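Local coordinates for protein alginate lyase (Paenibacillus sp. FPU-7, PDB 6KFN) that cleaves the glycosidic bonds of alginate, probably by beta-elimination, at residues Phe241-Gln246 against Tyr269-Val274; Asp185-Thr190 against Asp216-Asp221; Ala254-Asn259 against Ala277-Ala282. All coordinates share one frame; numbering follows the deposited sequence. Where two conformers were deposited one is given.

Interaction 1 of 3, residues Phe241-Gln246 against Tyr269-Val274. With NA (sodium ion), chain C.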
loop_
_atom_site.group_PDB
_atom_site.type_symbol
_atom_site.label_atom_id
_atom_site.label_comp_id
_atom_site.label_asym_id
_atom_site.label_seq_id
_atom_site.Cartn_x
_atom_site.Cartn_y
_atom_site.Cartn_z
ATOM N N PHE A 241 -0.774 -10.491 12.577
ATOM C CA PHE A 241 -1.793 -9.491 12.306
ATOM C C PHE A 241 -2.326 -8.977 13.646
ATOM O O PHE A 241 -2.511 -9.760 14.582
ATOM C CB PHE A 241 -2.968 -10.082 11.497
ATOM C CG PHE A 241 -2.544 -10.863 10.266
ATOM C CD1 PHE A 241 -1.742 -10.293 9.286
ATOM C CD2 PHE A 241 -2.958 -12.171 10.091
ATOM C CE1 PHE A 241 -1.380 -11.000 8.157
ATOM C CE2 PHE A 241 -2.605 -12.894 8.957
ATOM C CZ PHE A 241 -1.809 -12.315 7.998
ATOM N N GLN A 242 -2.575 -7.675 13.705
ATOM C CA GLN A 242 -3.180 -7.048 14.867
ATOM C C GLN A 242 -4.415 -6.276 14.459
ATOM O O GLN A 242 -4.548 -5.853 13.305
ATOM C CB GLN A 242 -2.194 -6.094 15.554
ATOM C CG GLN A 242 -0.959 -6.812 16.073
ATOM C CD GLN A 242 0.121 -5.897 16.572
ATOM O OE1 GLN A 242 0.117 -4.686 16.327
ATOM N NE2 GLN A 242 1.098 -6.466 17.245
ATOM N N VAL A 243 -5.304 -6.082 15.433
ATOM C CA VAL A 243 -6.465 -5.218 15.291
ATOM C C VAL A 243 -6.478 -4.310 16.524
ATOM O O VAL A 243 -6.297 -4.807 17.640
ATOM C CB VAL A 243 -7.793 -6.002 15.170
ATOM C CG1 VAL A 243 -8.912 -5.106 14.661
ATOM C CG2 VAL A 243 -7.651 -7.228 14.269
ATOM N N HIS A 244 -6.654 -3.010 16.325
ATOM C CA HIS A 244 -6.659 -2.037 17.432
ATOM C C HIS A 244 -7.813 -1.087 17.272
ATOM O O HIS A 244 -8.231 -0.785 16.149
ATOM C CB HIS A 244 -5.356 -1.212 17.460
ATOM C CG HIS A 244 -4.131 -1.955 17.862
ATOM N ND1 HIS A 244 -3.276 -2.564 16.961
ATOM C CD2 HIS A 244 -3.582 -2.139 19.082
ATOM C CE1 HIS A 244 -2.254 -3.095 17.632
ATOM N NE2 HIS A 244 -2.425 -2.850 18.908
ATOM N N VAL A 245 -8.272 -0.552 18.426
ATOM C CA VAL A 245 -9.312 0.466 18.487
ATOM C C VAL A 245 -8.685 1.808 18.861
ATOM O O VAL A 245 -8.324 2.031 20.020
ATOM C CB VAL A 245 -10.391 0.065 19.510
ATOM C CG1 VAL A 245 -11.510 1.094 19.501
ATOM C CG2 VAL A 245 -10.946 -1.315 19.204
ATOM N N GLN A 246 -8.586 2.711 17.895
ATOM C CA GLN A 246 -8.093 4.053 18.132
ATOM C C GLN A 246 -9.185 5.042 18.461
ATOM O O GLN A 246 -8.912 6.085 19.088
ATOM C CB GLN A 246 -7.341 4.546 16.895
ATOM C CG GLN A 246 -6.142 3.726 16.539
ATOM C CD GLN A 246 -5.229 3.363 17.716
ATOM O OE1 GLN A 246 -5.275 2.247 18.263
ATOM N NE2 GLN A 246 -4.452 4.337 18.133
ATOM N N TYR A 269 1.088 -14.284 17.920
ATOM C CA TYR A 269 -0.277 -14.631 17.551
ATOM C C TYR A 269 -0.473 -14.478 16.047
ATOM O O TYR A 269 0.170 -13.651 15.387
ATOM C CB TYR A 269 -1.300 -13.774 18.320
ATOM C CG TYR A 269 -1.513 -14.297 19.713
ATOM C CD1 TYR A 269 -0.623 -14.003 20.763
ATOM C CD2 TYR A 269 -2.545 -15.144 19.990
ATOM C CE1 TYR A 269 -0.810 -14.552 22.016
ATOM C CE2 TYR A 269 -2.730 -15.708 21.221
ATOM C CZ TYR A 269 -1.829 -15.410 22.212
ATOM O OH TYR A 269 -1.962 -15.954 23.485
ATOM N N VAL A 270 -1.412 -15.265 15.508
ATOM C CA VAL A 270 -1.883 -15.045 14.157
ATOM C C VAL A 270 -2.713 -13.779 14.064
ATOM O O VAL A 270 -2.458 -12.904 13.231
ATOM C CB VAL A 270 -2.628 -16.292 13.644
ATOM C CG1 VAL A 270 -3.141 -16.051 12.229
ATOM C CG2 VAL A 270 -1.728 -17.514 13.680
ATOM N N VAL A 271 -3.743 -13.685 14.932
ATOM C CA VAL A 271 -4.528 -12.457 15.066
ATOM C C VAL A 271 -4.552 -12.061 16.526
ATOM O O VAL A 271 -5.065 -12.818 17.364
ATOM C CB VAL A 271 -5.969 -12.574 14.540
ATOM C CG1 VAL A 271 -6.708 -11.238 14.723
ATOM C CG2 VAL A 271 -5.992 -13.021 13.087
ATOM N N ASN A 272 -4.018 -10.879 16.822
ATOM C CA ASN A 272 -4.061 -10.286 18.162
ATOM C C ASN A 272 -4.989 -9.071 18.078
ATOM O O ASN A 272 -4.578 -8.002 17.607
ATOM C CB ASN A 272 -2.663 -9.912 18.618
ATOM C CG ASN A 272 -2.645 -9.415 20.022
ATOM O OD1 ASN A 272 -3.659 -9.470 20.748
ATOM N ND2 ASN A 272 -1.478 -8.960 20.458
ATOM N N ALA A 273 -6.246 -9.277 18.482
ATOM C CA ALA A 273 -7.254 -8.229 18.453
ATOM C C ALA A 273 -7.277 -7.595 19.843
ATOM O O ALA A 273 -7.740 -8.210 20.804
ATOM C CB ALA A 273 -8.615 -8.806 18.078
ATOM N N VAL A 274 -6.713 -6.408 19.949
ATOM C CA VAL A 274 -6.465 -5.801 21.257
ATOM C C VAL A 274 -7.705 -5.078 21.778
ATOM O O VAL A 274 -8.340 -4.307 21.057
ATOM C CB VAL A 274 -5.256 -4.865 21.157
ATOM C CG1 VAL A 274 -4.963 -4.185 22.487
ATOM C CG2 VAL A 274 -4.026 -5.636 20.679
HETATM NA NA NA C . 1.766 -2.975 16.465
HETATM O O HOH W 1 -7.369 -1.695 20.833
HETATM O O HOH W 2 2.063 -3.323 14.142
HETATM O O HOH W 3 0.374 -1.090 16.098
HETATM O O HOH W 4 1.492 -2.649 18.787
#
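F241, V274 and V243 bury the most surface where the parallel strands 241-243 and 271-273 run side by side. F241 turns its ring inward, CG anti to its carbonyl carbon (chi1 -50°). Ring atom CD2 of F241 lies 3.3 Å from the carbonyl O of V270, while V271 CG2 stands at the ring's edge, near its plane. V243 shares this inward face: V243 CG2 lies beside V271 CG1 at 4.1 Å, and beta-branched valines suit such extended backbone. At the far end V274 accompanies H244, the two pointing the same way, with V274 CG2 3.7 Å from H244 NE2. The shortest bond of the ladder is here, V274 N to V243 O at 2.8 Å, nearly along the C=O axis. Beyond it water 1 bridges V245 N and V274 O. On the other face Q242 extends its chain so that OE1 binds sodium at 2.4 Å, with three waters, D212 and Y210 O completing the site. D239 receives both Q242 NE2 and N272 ND2, fixing which way these amides are turned, and H244 ND1 bonds D216. In-register parallel pairing over an apolar interior typifies successive coils of a right-handed beta-helix; this protein adds the outer sodium site.

Interaction 2 of 3, residues Asp185-Thr190 against Asp216-Asp221. With NA (sodium ion), chain B.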
loop_
_atom_site.group_PDB
_atom_site.type_symbol
_atom_site.label_atom_id
_atom_site.label_comp_id
_atom_site.label_asym_id
_atom_site.label_seq_id
_atom_site.Cartn_x
_atom_site.Cartn_y
_atom_site.Cartn_z
ATOM N N ASP A 185 -0.776 -0.821 6.893
ATOM C CA ASP A 185 -1.357 -0.152 8.067
ATOM C C ASP A 185 -2.688 0.419 7.621
ATOM O O ASP A 185 -2.719 1.310 6.777
ATOM C CB ASP A 185 -0.404 0.898 8.597
ATOM C CG ASP A 185 -0.785 1.456 9.949
ATOM O OD1 ASP A 185 -1.777 1.029 10.509
ATOM O OD2 ASP A 185 0.001 2.320 10.449
ATOM N N ILE A 186 -3.783 -0.167 8.131
ATOM C CA ILE A 186 -5.147 0.200 7.736
ATOM C C ILE A 186 -5.698 1.100 8.837
ATOM O O ILE A 186 -5.953 0.619 9.944
ATOM C CB ILE A 186 -6.001 -1.051 7.533
ATOM C CG1 ILE A 186 -5.400 -1.957 6.460
ATOM C CG2 ILE A 186 -7.427 -0.649 7.197
ATOM C CD1 ILE A 186 -6.079 -3.294 6.295
ATOM N N LYS A 187 -5.854 2.388 8.564
ATOM C CA LYS A 187 -6.189 3.323 9.617
ATOM C C LYS A 187 -7.661 3.320 10.008
ATOM O O LYS A 187 -8.577 3.029 9.226
ATOM C CB LYS A 187 -5.803 4.747 9.208
ATOM C CG LYS A 187 -4.297 4.925 9.043
ATOM C CD LYS A 187 -3.575 4.626 10.366
ATOM C CE LYS A 187 -2.101 4.833 10.390
ATOM N NZ LYS A 187 -1.442 4.360 11.634
ATOM N N GLU A 188 -7.863 3.731 11.264
ATOM C CA GLU A 188 -9.181 4.104 11.741
ATOM C C GLU A 188 -9.829 5.065 10.757
ATOM O O GLU A 188 -9.192 5.975 10.226
ATOM C CB GLU A 188 -9.078 4.719 13.139
ATOM C CG GLU A 188 -8.191 5.975 13.272
ATOM C CD GLU A 188 -6.719 5.745 13.621
ATOM O OE1 GLU A 188 -6.134 4.717 13.202
ATOM O OE2 GLU A 188 -6.179 6.640 14.310
ATOM N N GLY A 189 -11.137 4.884 10.565
ATOM C CA GLY A 189 -11.929 5.696 9.654
ATOM C C GLY A 189 -12.142 5.093 8.285
ATOM O O GLY A 189 -13.059 5.506 7.584
ATOM N N THR A 190 -11.272 4.145 7.894
ATOM C CA THR A 190 -11.432 3.459 6.622
ATOM C C THR A 190 -12.384 2.289 6.771
ATOM O O THR A 190 -12.441 1.640 7.824
ATOM C CB THR A 190 -10.084 2.965 6.073
ATOM O OG1 THR A 190 -9.565 1.878 6.869
ATOM C CG2 THR A 190 -9.071 4.081 5.943
ATOM N N ASP A 216 -1.548 -4.057 10.621
ATOM C CA ASP A 216 -2.328 -3.542 11.746
ATOM C C ASP A 216 -3.635 -3.020 11.168
ATOM O O ASP A 216 -3.617 -2.210 10.248
ATOM C CB ASP A 216 -1.604 -2.450 12.514
ATOM C CG ASP A 216 -2.231 -2.120 13.862
ATOM O OD1 ASP A 216 -3.117 -2.888 14.314
ATOM O OD2 ASP A 216 -1.793 -1.105 14.449
ATOM N N VAL A 217 -4.745 -3.516 11.714
ATOM C CA VAL A 217 -6.089 -3.172 11.242
ATOM C C VAL A 217 -6.739 -2.274 12.279
ATOM O O VAL A 217 -7.078 -2.731 13.375
ATOM C CB VAL A 217 -6.967 -4.394 10.999
ATOM C CG1 VAL A 217 -8.317 -3.948 10.462
ATOM C CG2 VAL A 217 -6.294 -5.384 10.065
ATOM N N LYS A 218 -6.855 -1.026 11.931
ATOM C CA LYS A 218 -7.573 -0.036 12.755
ATOM C C LYS A 218 -8.892 0.464 12.120
ATOM O O LYS A 218 -9.818 1.149 12.706
ATOM C CB LYS A 218 -6.662 1.129 13.113
ATOM C CG LYS A 218 -5.693 0.760 14.214
ATOM C CD LYS A 218 -4.462 1.583 14.217
ATOM C CE LYS A 218 -3.641 1.165 13.042
ATOM N NZ LYS A 218 -2.184 1.357 13.247
ATOM N N GLY A 219 -9.072 0.173 10.786
ATOM C CA GLY A 219 -10.321 0.428 10.093
ATOM C C GLY A 219 -11.324 -0.685 10.330
ATOM O O GLY A 219 -11.074 -1.627 11.083
ATOM N N ASN A 220 -12.476 -0.523 9.682
ATOM C CA ASN A 220 -13.588 -1.449 9.801
ATOM C C ASN A 220 -13.771 -2.248 8.519
ATOM O O ASN A 220 -13.392 -1.821 7.418
ATOM C CB ASN A 220 -14.891 -0.745 10.140
ATOM C CG ASN A 220 -14.910 -0.280 11.589
ATOM O OD1 ASN A 220 -13.947 -0.478 12.336
ATOM N ND2 ASN A 220 -15.997 0.336 11.992
ATOM N N ASP A 221 -14.398 -3.418 8.679
ATOM C CA ASP A 221 -14.787 -4.258 7.542
ATOM C C ASP A 221 -13.605 -4.678 6.676
ATOM O O ASP A 221 -13.770 -4.924 5.480
ATOM C CB ASP A 221 -15.911 -3.626 6.710
ATOM C CG ASP A 221 -17.167 -3.327 7.510
ATOM O OD1 ASP A 221 -17.329 -3.897 8.617
ATOM O OD2 ASP A 221 -17.975 -2.516 7.001
HETATM NA NA NA B . 2.332 2.474 11.259
HETATM O O HOH W 5 1.736 4.734 11.929
HETATM O O HOH W 6 -10.766 -0.682 6.326
HETATM O O HOH W 7 4.468 2.659 12.333
HETATM O O HOH W 8 1.692 1.548 13.347
#
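K218 reaches back along its neighbouring strand toward D185. Its CB sits 3.3 Å from I186 O, and its CG and CD run alongside the carboxylate of E188, whose OE2 is held by K155 N. A bend at chi3 (-72°) then brings CE to 3.1 Å from D185 OD1. At the tip, K218 NZ makes a salt bridge of 2.8 Å to D185 OD1 on its syn lone pair, and a second to D216 OD2, met from above the carboxylate plane. D185 OD2 pairs with K187 NZ and binds a sodium ion at 2.5 Å, together with E147, E182 and three waters. An alanine at D185 would remove the carboxylate shared by both lysines and would probably weaken the sodium site and leave the lysines' repulsion less screened, K218 keeping D216. Beneath this network the strands pair in parallel as successive coils of a right-handed beta-helix, I186 N bonding D216 O almost straight at 173°. I186 O accepts K218 N, and weakly G219 N. A type II turn from K187 to T190 follows, with G189 at positive phi; T190 OG1 bonds K187 O. G219 must lack a side chain, since a CB would clash with T190 OG1 and K187 O.

Interaction 3 of 3, residues Ala254-Asn259 against Ala277-Ala282; sequences ATFTGN and ATASAA
The ring of F256 anchors the apolar centre, turned inward with CG anti to its carbonyl carbon (chi1 -63°). A279 CB stands at the edge of this ring, 4.0 Å from CE1 of F256, and the carbonyl O of S280 also lies near the ring plane. A large aromatic on one strand is thus matched by a small methyl on the next. A254 CB approaches A279 CB at 4.2 Å, and A281 CB lies more loosely beside F256 CB. Behind them the same interior receives V217, I224, V243 and F241, whose ring meets that of F256 with their planes about 25° apart. In this right-handed beta-helix the two are equivalent strands of successive coils, and their parallel pairing sets A254 beside A279 and F256 beside A281. Five backbone hydrogen bonds alternate between the strands, from A254 N to T278 O at one end to G258 N to A282 O at the other; S280 N to A254 O, at 2.8 Å, is the shortest. F256 O accepts A282 N and also the side-chain amide of N284. On the outward face T257 lays CG2 3.8 Å from A282 O. S280 OG donates to water 9 at 2.6 Å, and that water donates to A254 O, a bridge that suits serine's short hydroxyl. At the start of the second strand T278 OG1 bonds Q252 OE1.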
loop_
_atom_site.group_PDB
_atom_site.type_symbol
_atom_site.label_atom_id
_atom_site.label_comp_id
_atom_site.label_asym_id
_atom_site.label_seq_id
_atom_site.Cartn_x
_atom_site.Cartn_y
_atom_site.Cartn_z
ATOM N N ALA A 254 -13.054 -7.087 11.470
ATOM C CA ALA A 254 -11.953 -7.526 10.619
ATOM C C ALA A 254 -12.091 -9.028 10.361
ATOM O O ALA A 254 -12.387 -9.772 11.287
ATOM C CB ALA A 254 -10.618 -7.267 11.299
ATOM N N THR A 255 -11.941 -9.471 9.145
ATOM C CA THR A 255 -12.067 -10.876 8.794
ATOM C C THR A 255 -10.730 -11.393 8.281
ATOM O O THR A 255 -10.146 -10.789 7.399
ATOM C CB THR A 255 -13.157 -11.072 7.734
ATOM O OG1 THR A 255 -14.393 -10.600 8.226
ATOM C CG2 THR A 255 -13.257 -12.526 7.292
ATOM N N PHE A 256 -10.286 -12.529 8.827
ATOM C CA PHE A 256 -9.025 -13.157 8.445
ATOM C C PHE A 256 -9.311 -14.584 8.024
ATOM O O PHE A 256 -9.627 -15.426 8.872
ATOM C CB PHE A 256 -8.038 -13.183 9.632
ATOM C CG PHE A 256 -7.631 -11.821 10.103
ATOM C CD1 PHE A 256 -8.381 -11.114 11.044
ATOM C CD2 PHE A 256 -6.471 -11.213 9.612
ATOM C CE1 PHE A 256 -8.001 -9.863 11.474
ATOM C CE2 PHE A 256 -6.091 -9.942 10.041
ATOM C CZ PHE A 256 -6.846 -9.277 10.985
ATOM N N THR A 257 -9.213 -14.867 6.727
ATOM C CA THR A 257 -9.497 -16.208 6.248
ATOM C C THR A 257 -8.407 -16.698 5.324
ATOM O O THR A 257 -7.906 -15.981 4.469
ATOM C CB THR A 257 -10.853 -16.343 5.574
ATOM O OG1 THR A 257 -10.898 -15.466 4.489
ATOM C CG2 THR A 257 -11.966 -16.028 6.523
ATOM N N GLY A 258 -8.065 -17.984 5.463
ATOM C CA GLY A 258 -7.225 -18.632 4.480
ATOM C C GLY A 258 -5.789 -18.142 4.430
ATOM O O GLY A 258 -5.141 -18.367 3.401
ATOM N N ASN A 259 -5.293 -17.498 5.468
ATOM C CA ASN A 259 -3.924 -16.995 5.473
ATOM C C ASN A 259 -2.994 -18.086 6.017
ATOM O O ASN A 259 -3.417 -18.899 6.827
ATOM C CB ASN A 259 -3.807 -15.747 6.360
ATOM C CG ASN A 259 -4.713 -14.636 5.877
ATOM O OD1 ASN A 259 -4.438 -13.988 4.876
ATOM N ND2 ASN A 259 -5.818 -14.418 6.584
ATOM N N ALA A 277 -11.325 -4.451 20.030
ATOM C CA ALA A 277 -11.316 -4.751 18.611
ATOM C C ALA A 277 -12.045 -6.064 18.354
ATOM O O ALA A 277 -12.000 -6.968 19.182
ATOM C CB ALA A 277 -9.881 -4.864 18.124
ATOM N N THR A 278 -12.696 -6.191 17.188
ATOM C CA THR A 278 -13.373 -7.435 16.867
ATOM C C THR A 278 -12.910 -7.977 15.514
ATOM O O THR A 278 -12.682 -7.233 14.554
ATOM C CB THR A 278 -14.907 -7.308 16.890
ATOM O OG1 THR A 278 -15.336 -6.307 15.960
ATOM C CG2 THR A 278 -15.413 -7.012 18.293
ATOM N N ALA A 279 -12.829 -9.309 15.467
ATOM C CA ALA A 279 -12.434 -10.003 14.271
ATOM C C ALA A 279 -13.132 -11.334 14.189
ATOM O O ALA A 279 -13.580 -11.900 15.187
ATOM C CB ALA A 279 -10.909 -10.202 14.262
ATOM N N SER A 280 -13.146 -11.881 12.986
ATOM C CA SER A 280 -13.546 -13.249 12.700
ATOM C C SER A 280 -12.393 -13.918 11.973
ATOM O O SER A 280 -11.671 -13.269 11.219
ATOM C CB SER A 280 -14.811 -13.297 11.837
ATOM O OG SER A 280 -15.901 -12.606 12.439
ATOM N N ALA A 281 -12.255 -15.228 12.172
ATOM C CA ALA A 281 -11.139 -15.951 11.583
ATOM C C ALA A 281 -11.565 -17.366 11.238
ATOM O O ALA A 281 -12.287 -18.023 11.994
ATOM C CB ALA A 281 -9.971 -15.940 12.547
ATOM N N ALA A 282 -11.080 -17.855 10.105
ATOM C CA ALA A 282 -11.313 -19.231 9.700
ATOM C C ALA A 282 -10.272 -19.640 8.672
ATOM O O ALA A 282 -9.850 -18.840 7.849
ATOM C CB ALA A 282 -12.701 -19.423 9.076
HETATM O O HOH W 9 -15.512 -10.092 11.732
#

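Overall arrangement
Followed from the N terminus, the chain first closes a loop in interaction 2, where 216-221 comes to lie beside 185-190 one coil later. Interaction 1 opens only afterwards, so these two are in series, yet strands 184-186, 215-217, 241-243 and 269-273 are consecutive in one parallel sheet. Interaction 1 closes the 22 residues between 241-246 and 269-274, and interaction 3 the 17 between 254-259 and 277-282. These two cross: segment 254-259 falls between 241-246 and 269-274, and 277-282 follows the latter. Each therefore pairs the same two neighbouring coils, but on different faces of the beta-helix, and F256 meets F241, V243, V271 and V217 in the interior.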